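Local coordinates for protein purine nucleoside phosphorylase (Anopheles gambiae, PDB 2P4S) that catalyses the phosphorolytic cleavage of inosine, guanosine and their 2'-deoxy forms to free purine bases and pentose 1-phosphates in purine salvage, at residues A[260-263]-A[264-268]. Numbering follows the deposited sequence.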
loop_
_atom_site.group_PDB
_atom_site.type_symbol
_atom_site.label_atom_id
_atom_site.label_comp_id
_atom_site.label_asym_id
_atom_site.label_seq_id
_atom_site.Cartn_x
_atom_site.Cartn_y
_atom_site.Cartn_z
ATOM N N LYS A 260 -18.765 24.915 -12.326
ATOM C CA LYS A 260 -18.341 25.388 -13.636
ATOM C C LYS A 260 -19.114 26.661 -14.054
ATOM O O LYS A 260 -18.568 27.537 -14.708
ATOM C CB LYS A 260 -18.502 24.293 -14.686
ATOM C CG LYS A 260 -17.607 23.078 -14.507
ATOM C CD LYS A 260 -18.054 21.909 -15.407
ATOM C CE LYS A 260 -17.052 20.771 -15.351
ATOM N NZ LYS A 260 -17.451 19.509 -16.132
ATOM N N VAL A 261 -20.385 26.733 -13.668
ATOM C CA VAL A 261 -21.226 27.906 -13.881
ATOM C C VAL A 261 -20.766 29.093 -13.015
ATOM O O VAL A 261 -20.613 30.217 -13.540
ATOM C CB VAL A 261 -22.709 27.569 -13.587
ATOM C CG1 VAL A 261 -23.574 28.827 -13.708
ATOM C CG2 VAL A 261 -23.215 26.451 -14.544
ATOM N N ILE A 262 -20.498 28.832 -11.723
ATOM C CA ILE A 262 -19.919 29.814 -10.835
ATOM C C ILE A 262 -18.561 30.299 -11.344
ATOM O O ILE A 262 -18.275 31.493 -11.328
ATOM C CB ILE A 262 -19.772 29.219 -9.365
ATOM C CG1 ILE A 262 -21.161 28.912 -8.760
ATOM C CG2 ILE A 262 -18.856 30.103 -8.517
ATOM C CD1 ILE A 262 -21.185 27.756 -7.711
ATOM N N ALA A 263 -17.710 29.384 -11.814
ATOM C CA ALA A 263 -16.387 29.781 -12.312
ATOM C C ALA A 263 -16.518 30.869 -13.341
ATOM O O ALA A 263 -15.778 31.857 -13.295
ATOM C CB ALA A 263 -15.608 28.580 -12.909
ATOM N N ARG A 264 -17.435 30.687 -14.299
ATOM C CA ARG A 264 -17.615 31.741 -15.304
ATOM C C ARG A 264 -18.254 33.047 -14.726
ATOM O O ARG A 264 -17.837 34.152 -15.101
ATOM C CB ARG A 264 -18.348 31.224 -16.576
ATOM C CG ARG A 264 -18.280 32.252 -17.677
ATOM C CD ARG A 264 -18.646 31.767 -19.039
ATOM N NE ARG A 264 -18.707 32.901 -19.944
ATOM C CZ ARG A 264 -19.479 32.956 -21.021
ATOM N NH1 ARG A 264 -20.308 31.948 -21.363
ATOM N NH2 ARG A 264 -19.430 34.049 -21.760
ATOM N N GLN A 265 -19.236 32.927 -13.822
ATOM C CA GLN A 265 -19.811 34.115 -13.132
ATOM C C GLN A 265 -18.757 34.989 -12.454
ATOM O O GLN A 265 -18.870 36.204 -12.480
ATOM C CB GLN A 265 -20.858 33.730 -12.091
ATOM C CG GLN A 265 -22.118 33.043 -12.657
ATOM C CD GLN A 265 -22.954 32.405 -11.525
ATOM O OE1 GLN A 265 -22.520 32.346 -10.343
ATOM N NE2 GLN A 265 -24.161 31.932 -11.874
ATOM N N ILE A 266 -17.723 34.374 -11.868
ATOM C CA ILE A 266 -16.736 35.133 -11.096
ATOM C C ILE A 266 -15.410 35.357 -11.838
ATOM O O ILE A 266 -14.458 35.931 -11.300
ATOM C CB ILE A 266 -16.567 34.570 -9.656
ATOM C CG1 ILE A 266 -15.922 33.165 -9.687
ATOM C CG2 ILE A 266 -17.946 34.584 -8.970
ATOM C CD1 ILE A 266 -15.614 32.574 -8.320
ATOM N N GLY A 267 -15.374 34.949 -13.094
ATOM C CA GLY A 267 -14.245 35.302 -13.953
ATOM C C GLY A 267 -13.047 34.376 -13.866
ATOM O O GLY A 267 -11.973 34.756 -14.280
ATOM N N ILE A 268 -13.221 33.166 -13.332
ATOM C CA ILE A 268 -12.098 32.221 -13.192
ATOM C C ILE A 268 -12.175 30.933 -14.056
ATOM O O ILE A 268 -11.495 29.935 -13.762
ATOM C CB ILE A 268 -11.863 31.812 -11.706
ATOM C CG1 ILE A 268 -13.086 31.042 -11.157
ATOM C CG2 ILE A 268 -11.394 33.057 -10.866
ATOM C CD1 ILE A 268 -12.807 30.258 -9.883
#
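Val261 and Gln265 are joined one helical turn apart by Gln265 N to Val261 O (3.1 Å, 167° at the hydrogen). Ile266 N makes the next bond to Ile262 O (3.0 Å), while Arg264 N to Lys260 O is weak. The chain then turns at Gly267, whose phi is positive: Ile268 N returns to Ala263 O (2.9 Å) and Gly267 N to Arg264 O (3.3 Å). Gln265 runs back along the helix, CG resting on Val261 O and NE2 on Val261 CG1 (3.7 Å); its OE1 lies by Ile262 CA and accepts a hydrogen bond from Arg362. Ile262 CG2 meets Ile266 CD1 at 4.1 Å, the two side chains running alongside each other in the same direction, both against helix 353-370. With chi1 at 64°, Ile268 sets CG1 between its own backbone N and carbonyl carbon and lays it against Ala263 CB (3.9 Å). Ala263 CB also packs on Leu272 of strand 272-279, and Lys260 reaches Glu274 there in a salt bridge. This is a Schellman motif with Gly267 as C-prime residue, ending helix 253-265 where the chain turns toward strand 272-279, away from the nucleoside and phosphate sites.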